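Local coordinates for sporulation-control protein spo0M (Bacillus subtilis, PDB 5CL2) that controls expression of the spo0A gene and is required for Bacillus subtilis cells to pass morphological stage 0 of sporulation, at residues 131-136 with 189-194; 195-200 with 223-228. All blocks are in the same frame, centred on the assembly; numbering follows the deposited sequence.

Contact 1. Residues 131-136 with 189-194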
ATOM      1  N   HIS A 131       8.765   0.204  17.236  1.00 54.36           N
ATOM      2  CA  HIS A 131       7.546  -0.066  17.958  1.00 57.39           C
ATOM      3  C   HIS A 131       7.811  -1.285  18.842  1.00 64.18           C
ATOM      4  O   HIS A 131       8.528  -2.202  18.435  1.00 64.84           O
ATOM      5  CB  HIS A 131       6.416  -0.296  16.948  1.00 60.70           C
ATOM      6  CG  HIS A 131       5.092  -0.639  17.547  1.00 62.66           C
ATOM      7  ND1 HIS A 131       4.819  -1.883  18.081  1.00 64.89           N
ATOM      8  CD2 HIS A 131       3.939   0.062  17.630  1.00 64.80           C
ATOM      9  CE1 HIS A 131       3.568  -1.915  18.500  1.00 64.79           C
ATOM     10  NE2 HIS A 131       3.011  -0.744  18.237  1.00 63.48           N
ATOM     11  N   PRO A 132       7.249  -1.294  20.056  1.00 66.71           N
ATOM     12  CA  PRO A 132       7.467  -2.356  21.048  1.00 63.73           C
ATOM     13  C   PRO A 132       7.335  -3.796  20.526  1.00 65.51           C
ATOM     14  O   PRO A 132       8.151  -4.618  20.922  1.00 65.23           O
ATOM     15  CB  PRO A 132       6.390  -2.070  22.090  1.00 64.61           C
ATOM     16  CG  PRO A 132       6.257  -0.563  22.055  1.00 64.15           C
ATOM     17  CD  PRO A 132       6.469  -0.168  20.608  1.00 65.02           C
ATOM     18  N   TRP A 133       6.340  -4.112  19.700  1.00 66.46           N
ATOM     19  CA  TRP A 133       6.248  -5.466  19.136  1.00 62.96           C
ATOM     20  C   TRP A 133       7.482  -5.799  18.311  1.00 64.20           C
ATOM     21  O   TRP A 133       7.993  -6.925  18.376  1.00 65.50           O
ATOM     22  CB  TRP A 133       5.015  -5.635  18.256  1.00 63.90           C
ATOM     23  CG  TRP A 133       3.699  -5.319  18.912  1.00 68.56           C
ATOM     24  CD1 TRP A 133       3.439  -5.235  20.249  1.00 69.92           C
ATOM     25  CD2 TRP A 133       2.460  -5.069  18.246  1.00 65.04           C
ATOM     26  NE1 TRP A 133       2.115  -4.937  20.455  1.00 70.77           N
ATOM     27  CE2 TRP A 133       1.492  -4.825  19.240  1.00 69.60           C
ATOM     28  CE3 TRP A 133       2.080  -5.005  16.904  1.00 63.51           C
ATOM     29  CZ2 TRP A 133       0.166  -4.527  18.932  1.00 70.26           C
ATOM     30  CZ3 TRP A 133       0.762  -4.701  16.598  1.00 70.06           C
ATOM     31  CH2 TRP A 133      -0.181  -4.472  17.608  1.00 69.43           C
ATOM     32  N   ILE A 134       7.941  -4.832  17.513  1.00 61.54           N
ATOM     33  CA  ILE A 134       9.123  -5.027  16.685  1.00 57.75           C
ATOM     34  C   ILE A 134      10.334  -5.185  17.584  1.00 60.51           C
ATOM     35  O   ILE A 134      11.192  -6.024  17.330  1.00 62.08           O
ATOM     36  CB  ILE A 134       9.362  -3.880  15.703  1.00 58.26           C
ATOM     37  CG1 ILE A 134       8.288  -3.864  14.619  1.00 57.55           C
ATOM     38  CG2 ILE A 134      10.738  -4.012  15.048  1.00 53.53           C
ATOM     39  CD1 ILE A 134       8.438  -2.677  13.636  1.00 49.77           C
ATOM     40  N   GLU A 135      10.410  -4.380  18.635  1.00 61.77           N
ATOM     41  CA  GLU A 135      11.540  -4.465  19.553  1.00 63.49           C
ATOM     42  C   GLU A 135      11.544  -5.814  20.291  1.00 64.46           C
ATOM     43  O   GLU A 135      12.606  -6.363  20.604  1.00 65.38           O
ATOM     44  CB  GLU A 135      11.495  -3.303  20.542  1.00 63.62           C
ATOM     45  CG  GLU A 135      12.746  -3.139  21.382  1.00 68.54           C
ATOM     46  CD  GLU A 135      12.903  -1.712  21.889  1.00 79.27           C
ATOM     47  OE1 GLU A 135      11.877  -1.075  22.239  1.00 80.61           O
ATOM     48  OE2 GLU A 135      14.051  -1.220  21.929  1.00 84.53           O
ATOM     49  N   ASN A 136      10.355  -6.364  20.518  1.00 62.37           N
ATOM     50  CA  ASN A 136      10.219  -7.705  21.063  1.00 62.64           C
ATOM     51  C   ASN A 136      10.783  -8.720  20.085  1.00 63.98           C
ATOM     52  O   ASN A 136      11.542  -9.608  20.484  1.00 68.42           O
ATOM     53  CB  ASN A 136       8.752  -8.042  21.372  1.00 61.82           C
ATOM     54  CG  ASN A 136       8.223  -7.336  22.616  1.00 65.40           C
ATOM     55  OD1 ASN A 136       8.957  -6.636  23.314  1.00 65.57           O
ATOM     56  ND2 ASN A 136       6.932  -7.501  22.881  1.00 64.36           N
ATOM     57  N   PHE A 189       9.482  -6.279   8.633  1.00 47.72           N
ATOM     58  CA  PHE A 189       8.287  -6.091   9.446  1.00 49.16           C
ATOM     59  C   PHE A 189       7.242  -5.269   8.704  1.00 53.77           C
ATOM     60  O   PHE A 189       7.530  -4.163   8.232  1.00 56.39           O
ATOM     61  CB  PHE A 189       8.637  -5.388  10.740  1.00 51.14           C
ATOM     62  CG  PHE A 189       9.659  -6.091  11.532  1.00 51.58           C
ATOM     63  CD1 PHE A 189       9.312  -7.155  12.333  1.00 51.81           C
ATOM     64  CD2 PHE A 189      10.975  -5.720  11.452  1.00 53.36           C
ATOM     65  CE1 PHE A 189      10.246  -7.806  13.066  1.00 49.11           C
ATOM     66  CE2 PHE A 189      11.927  -6.388  12.179  1.00 55.98           C
ATOM     67  CZ  PHE A 189      11.552  -7.440  12.990  1.00 53.84           C
ATOM     68  N   LEU A 190       6.037  -5.804   8.609  1.00 49.77           N
ATOM     69  CA  LEU A 190       4.897  -5.046   8.124  1.00 53.23           C
ATOM     70  C   LEU A 190       3.932  -4.850   9.284  1.00 54.16           C
ATOM     71  O   LEU A 190       3.206  -5.769   9.679  1.00 57.55           O
ATOM     72  CB  LEU A 190       4.222  -5.782   6.968  1.00 57.12           C
ATOM     73  CG  LEU A 190       5.185  -6.283   5.888  1.00 52.75           C
ATOM     74  CD1 LEU A 190       4.469  -7.195   4.898  1.00 55.47           C
ATOM     75  CD2 LEU A 190       5.791  -5.090   5.173  1.00 52.40           C
ATOM     76  N   LEU A 191       3.924  -3.636   9.815  1.00 56.85           N
ATOM     77  CA  LEU A 191       3.195  -3.326  11.022  1.00 53.38           C
ATOM     78  C   LEU A 191       1.822  -2.803  10.676  1.00 56.96           C
ATOM     79  O   LEU A 191       1.688  -1.922   9.831  1.00 63.82           O
ATOM     80  CB  LEU A 191       3.962  -2.304  11.843  1.00 49.93           C
ATOM     81  CG  LEU A 191       3.292  -1.877  13.137  1.00 53.61           C
ATOM     82  CD1 LEU A 191       3.253  -3.059  14.073  1.00 56.20           C
ATOM     83  CD2 LEU A 191       4.063  -0.733  13.741  1.00 54.71           C
ATOM     84  N   ASP A 192       0.802  -3.358  11.315  1.00 57.74           N
ATOM     85  CA  ASP A 192      -0.548  -2.826  11.214  1.00 55.07           C
ATOM     86  C   ASP A 192      -1.125  -2.698  12.622  1.00 59.58           C
ATOM     87  O   ASP A 192      -0.410  -2.905  13.614  1.00 57.70           O
ATOM     88  CB  ASP A 192      -1.422  -3.686  10.287  1.00 59.10           C
ATOM     89  CG  ASP A 192      -1.488  -5.162  10.716  1.00 64.41           C
ATOM     90  OD1 ASP A 192      -2.338  -5.502  11.563  1.00 65.13           O
ATOM     91  OD2 ASP A 192      -0.680  -5.977  10.198  1.00 58.53           O
ATOM     92  N   GLU A 193      -2.393  -2.300  12.702  1.00 57.67           N
ATOM     93  CA  GLU A 193      -3.043  -1.985  13.975  1.00 59.87           C
ATOM     94  C   GLU A 193      -3.296  -3.214  14.867  1.00 62.96           C
ATOM     95  O   GLU A 193      -3.287  -3.120  16.095  1.00 59.69           O
ATOM     96  CB  GLU A 193      -4.377  -1.269  13.706  1.00 62.14           C
ATOM     97  CG  GLU A 193      -4.282   0.055  12.921  1.00 57.70           C
ATOM     98  CD  GLU A 193      -3.885   1.241  13.789  1.00 63.52           C
ATOM     99  OE1 GLU A 193      -3.579   1.025  14.983  1.00 63.70           O
ATOM    100  OE2 GLU A 193      -3.908   2.394  13.284  1.00 62.56           O
ATOM    101  N   ASP A 194      -3.570  -4.357  14.249  1.00 64.00           N
ATOM    102  CA  ASP A 194      -3.943  -5.553  15.020  1.00 72.35           C
ATOM    103  C   ASP A 194      -2.828  -6.554  15.241  1.00 65.81           C
ATOM    104  O   ASP A 194      -3.014  -7.554  15.921  1.00 68.82           O
ATOM    105  CB  ASP A 194      -5.121  -6.252  14.348  1.00 71.94           C
ATOM    106  CG  ASP A 194      -6.287  -5.318  14.167  1.00 74.35           C
ATOM    107  OD1 ASP A 194      -6.879  -4.934  15.203  1.00 76.45           O
ATOM    108  OD2 ASP A 194      -6.595  -4.969  13.002  1.00 71.30           O
TER
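I134 sets its CG2 methyl over the centre of the F189 ring: CG2 lies 3.9 Å from CE2, and its line to the ring centre is only 11° off the normal, a CH-pi contact on the face. With CG1 anti to the carbonyl carbon and chi2 of 177° carrying CD1 onward, the other branch of I134 brings CD1 to 4.0 Å from F189 CB. This packing sets the first turn of helix 132-143 on strand 185-191, the middle strand of a five-stranded antiparallel sheet. The ring of F169 meets F189 edge-to-face. L191, its CG anti to the backbone N, forks between two rings. CD1 reaches W133 CE3 at 3.6 Å, while CD2 touches H131 CG at 3.9 Å in an off-centre CH-pi contact. H131 is the N-cap of the helix; its ND1 accepts from W133 N at 3.1 Å, with an N-H...N angle of 151°, which limits rotation of the imidazole. Farther along the indole, W133 CH2 meets E193 O at 3.7 Å, edge-on and near the ring plane. That carbonyl belongs to an Asx turn in which D192 OD1 accepts from D194 N at 3.2 Å; OD1 also takes a salt bridge from R227.

Contact 2. Residues 195-200 with 223-228; sequences GLEIIF and LVRVRF
E197 OE2 accepts from R225 NE at 2.6 Å (N-H...O angle 160°) in a salt bridge between strand 195-202 and strand 224-229, the outermost strand within this chain of a five-stranded antiparallel sheet. NE points at the oxygen within its guanidinium plane, yet stands above the carboxylate plane, the two planes being 52° apart. Both chains are extended, E197 with CG anti to the backbone N (chi1 -175°). E197 pairs with R227 and R225 with I199, non-hydrogen-bonded pairs both, so the bridge runs diagonally between neighbouring pairs on one face. I199 lies beside R225, CG1 3.8 Å from R225 CG, its CD1 over a guanidinium face toward the rim. Backbone bonds fix the register, among them I198 N to V226 O at 2.9 Å. On the other face F200 CB meets V224 CB at 3.8 Å and I198 CD1 meets F228 CE1 at 4.0 Å, under helix 236-248. A leucine in place of R225 would probably leave the E197 carboxylate without its salt-bridge mate. E197 OE1 lies close to E197 OE1 of the second subunit; R225, with the long, weak ion pair of E197 OE2 to R227 NH1 of that subunit, is likely to offset the repulsion.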
ATOM      1  N   GLY A 195      -1.659  -6.262  14.700  1.00 66.18           N
ATOM      2  CA  GLY A 195      -0.560  -7.188  14.785  1.00 64.14           C
ATOM      3  C   GLY A 195       0.544  -6.848  13.815  1.00 65.24           C
ATOM      4  O   GLY A 195       0.693  -5.701  13.362  1.00 63.03           O
ATOM      5  N   LEU A 196       1.330  -7.859  13.494  1.00 63.67           N
ATOM      6  CA  LEU A 196       2.554  -7.640  12.754  1.00 59.43           C
ATOM      7  C   LEU A 196       2.848  -8.827  11.839  1.00 62.81           C
ATOM      8  O   LEU A 196       2.707  -9.982  12.249  1.00 55.85           O
ATOM      9  CB  LEU A 196       3.676  -7.407  13.753  1.00 56.16           C
ATOM     10  CG  LEU A 196       5.068  -7.056  13.291  1.00 60.33           C
ATOM     11  CD1 LEU A 196       5.711  -6.176  14.324  1.00 56.65           C
ATOM     12  CD2 LEU A 196       5.817  -8.342  13.160  1.00 61.74           C
ATOM     13  N   GLU A 197       3.256  -8.551  10.606  1.00 59.34           N
ATOM     14  CA  GLU A 197       3.673  -9.623   9.696  1.00 58.19           C
ATOM     15  C   GLU A 197       5.193  -9.631   9.491  1.00 56.50           C
ATOM     16  O   GLU A 197       5.800  -8.581   9.279  1.00 56.05           O
ATOM     17  CB  GLU A 197       2.950  -9.464   8.362  1.00 59.32           C
ATOM     18  CG  GLU A 197       3.175 -10.552   7.371  1.00 61.24           C
ATOM     19  CD  GLU A 197       2.067 -10.600   6.344  1.00 67.92           C
ATOM     20  OE1 GLU A 197       1.052  -9.924   6.576  1.00 76.85           O
ATOM     21  OE2 GLU A 197       2.181 -11.324   5.332  1.00 67.90           O
ATOM     22  N   ILE A 198       5.806 -10.808   9.551  1.00 54.59           N
ATOM     23  CA  ILE A 198       7.250 -10.931   9.341  1.00 50.45           C
ATOM     24  C   ILE A 198       7.576 -11.727   8.099  1.00 49.67           C
ATOM     25  O   ILE A 198       7.006 -12.800   7.865  1.00 54.20           O
ATOM     26  CB  ILE A 198       7.960 -11.592  10.518  1.00 45.88           C
ATOM     27  CG1 ILE A 198       7.542 -10.939  11.819  1.00 47.02           C
ATOM     28  CG2 ILE A 198       9.459 -11.465  10.368  1.00 47.73           C
ATOM     29  CD1 ILE A 198       8.429 -11.269  12.948  1.00 50.72           C
ATOM     30  N   ILE A 199       8.453 -11.165   7.274  1.00 48.29           N
ATOM     31  CA  ILE A 199       8.966 -11.871   6.114  1.00 47.77           C
ATOM     32  C   ILE A 199      10.391 -12.304   6.441  1.00 49.44           C
ATOM     33  O   ILE A 199      11.203 -11.509   6.926  1.00 49.81           O
ATOM     34  CB  ILE A 199       8.913 -11.000   4.859  1.00 48.40           C
ATOM     35  CG1 ILE A 199       7.463 -10.623   4.551  1.00 54.24           C
ATOM     36  CG2 ILE A 199       9.562 -11.697   3.687  1.00 48.35           C
ATOM     37  CD1 ILE A 199       7.324  -9.584   3.469  1.00 56.48           C
ATOM     38  N   PHE A 200      10.664 -13.585   6.233  1.00 52.07           N
ATOM     39  CA  PHE A 200      11.944 -14.197   6.564  1.00 47.96           C
ATOM     40  C   PHE A 200      12.654 -14.549   5.283  1.00 49.36           C
ATOM     41  O   PHE A 200      12.041 -15.040   4.340  1.00 51.06           O
ATOM     42  CB  PHE A 200      11.757 -15.468   7.403  1.00 48.72           C
ATOM     43  CG  PHE A 200      11.141 -15.229   8.751  1.00 48.57           C
ATOM     44  CD1 PHE A 200       9.771 -15.024   8.877  1.00 49.27           C
ATOM     45  CD2 PHE A 200      11.914 -15.259   9.894  1.00 47.89           C
ATOM     46  CE1 PHE A 200       9.198 -14.826  10.111  1.00 47.43           C
ATOM     47  CE2 PHE A 200      11.341 -15.061  11.136  1.00 51.82           C
ATOM     48  CZ  PHE A 200       9.976 -14.840  11.241  1.00 49.38           C
ATOM     49  N   LEU A 223       9.571 -18.146   0.024  1.00 66.89           N
ATOM     50  CA  LEU A 223       9.714 -17.065   0.967  1.00 67.30           C
ATOM     51  C   LEU A 223       8.859 -17.389   2.177  1.00 62.13           C
ATOM     52  O   LEU A 223       7.721 -17.834   2.020  1.00 62.75           O
ATOM     53  CB  LEU A 223       9.296 -15.752   0.304  1.00 66.40           C
ATOM     54  CG  LEU A 223       9.323 -14.439   1.048  1.00 59.40           C
ATOM     55  CD1 LEU A 223       9.564 -13.366   0.022  1.00 60.86           C
ATOM     56  CD2 LEU A 223       7.988 -14.258   1.709  1.00 60.91           C
ATOM     57  N   VAL A 224       9.398 -17.210   3.376  1.00 57.86           N
ATOM     58  CA  VAL A 224       8.603 -17.461   4.575  1.00 54.99           C
ATOM     59  C   VAL A 224       7.865 -16.209   5.031  1.00 57.26           C
ATOM     60  O   VAL A 224       8.481 -15.171   5.299  1.00 53.47           O
ATOM     61  CB  VAL A 224       9.469 -17.996   5.703  1.00 53.52           C
ATOM     62  CG1 VAL A 224       8.646 -18.141   6.965  1.00 55.74           C
ATOM     63  CG2 VAL A 224      10.035 -19.339   5.281  1.00 59.57           C
ATOM     64  N   ARG A 225       6.544 -16.293   5.093  1.00 54.67           N
ATOM     65  CA  ARG A 225       5.751 -15.134   5.448  1.00 56.32           C
ATOM     66  C   ARG A 225       4.745 -15.464   6.541  1.00 56.11           C
ATOM     67  O   ARG A 225       3.802 -16.201   6.307  1.00 62.20           O
ATOM     68  CB  ARG A 225       5.046 -14.596   4.199  1.00 57.43           C
ATOM     69  CG  ARG A 225       4.640 -13.148   4.319  1.00 60.02           C
ATOM     70  CD  ARG A 225       4.361 -12.524   2.961  1.00 59.38           C
ATOM     71  NE  ARG A 225       3.531 -11.334   3.123  1.00 57.43           N
ATOM     72  CZ  ARG A 225       3.262 -10.460   2.156  1.00 59.96           C
ATOM     73  NH1 ARG A 225       3.766 -10.628   0.939  1.00 59.83           N
ATOM     74  NH2 ARG A 225       2.488  -9.416   2.411  1.00 58.84           N
ATOM     75  N   VAL A 226       4.914 -14.875   7.724  1.00 58.60           N
ATOM     76  CA  VAL A 226       4.110 -15.276   8.880  1.00 59.61           C
ATOM     77  C   VAL A 226       3.472 -14.106   9.641  1.00 60.85           C
ATOM     78  O   VAL A 226       4.165 -13.158  10.032  1.00 57.56           O
ATOM     79  CB  VAL A 226       4.963 -16.098   9.881  1.00 61.68           C
ATOM     80  CG1 VAL A 226       4.203 -16.314  11.193  1.00 61.50           C
ATOM     81  CG2 VAL A 226       5.406 -17.437   9.259  1.00 52.54           C
ATOM     82  N   ARG A 227       2.162 -14.188   9.888  1.00 61.69           N
ATOM     83  CA  ARG A 227       1.503 -13.162  10.696  1.00 61.07           C
ATOM     84  C   ARG A 227       1.443 -13.532  12.180  1.00 59.74           C
ATOM     85  O   ARG A 227       1.089 -14.654  12.535  1.00 72.57           O
ATOM     86  CB  ARG A 227       0.089 -12.893  10.182  1.00 61.38           C
ATOM     87  CG  ARG A 227      -0.754 -12.155  11.201  1.00 60.51           C
ATOM     88  CD  ARG A 227      -1.953 -11.480  10.580  1.00 63.96           C
ATOM     89  NE  ARG A 227      -2.332 -10.336  11.394  1.00 69.75           N
ATOM     90  CZ  ARG A 227      -1.951  -9.089  11.130  1.00 64.41           C
ATOM     91  NH1 ARG A 227      -1.213  -8.835  10.054  1.00 61.13           N
ATOM     92  NH2 ARG A 227      -2.318  -8.101  11.930  1.00 65.10           N
ATOM     93  N   PHE A 228       1.828 -12.588  13.024  1.00 58.08           N
ATOM     94  CA  PHE A 228       1.684 -12.641  14.477  1.00 61.91           C
ATOM     95  C   PHE A 228       0.628 -11.639  14.929  1.00 69.07           C
ATOM     96  O   PHE A 228       0.530 -10.531  14.377  1.00 70.81           O
ATOM     97  CB  PHE A 228       3.000 -12.290  15.185  1.00 60.62           C
ATOM     98  CG  PHE A 228       4.131 -13.249  14.918  1.00 62.51           C
ATOM     99  CD1 PHE A 228       4.738 -13.308  13.669  1.00 58.22           C
ATOM    100  CD2 PHE A 228       4.629 -14.044  15.935  1.00 63.42           C
ATOM    101  CE1 PHE A 228       5.787 -14.184  13.439  1.00 58.75           C
ATOM    102  CE2 PHE A 228       5.682 -14.915  15.703  1.00 62.10           C
ATOM    103  CZ  PHE A 228       6.257 -14.979  14.459  1.00 57.56           C
TER

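Both contacts build on the same antiparallel sheet: contact 1 sets the start of helix 132-143 on strand 185-191, and contact 2 joins the next strand, 195-202, to the outermost strand, 224-229. Their centres are 11 Å apart and they meet directly, W133 CZ3 lying 3.3 Å from G195 CA, while L196 packs against I134. Both are partly buried, and both reach the second subunit. Contact 1 has three buried residues among eight and works across the segments through aromatic and aliphatic packing; contact 2 has seven among twelve and rests on main-chain bonds, with apolar groups on the helix-covered face and E197, R225 and R227 together with I199 on the other.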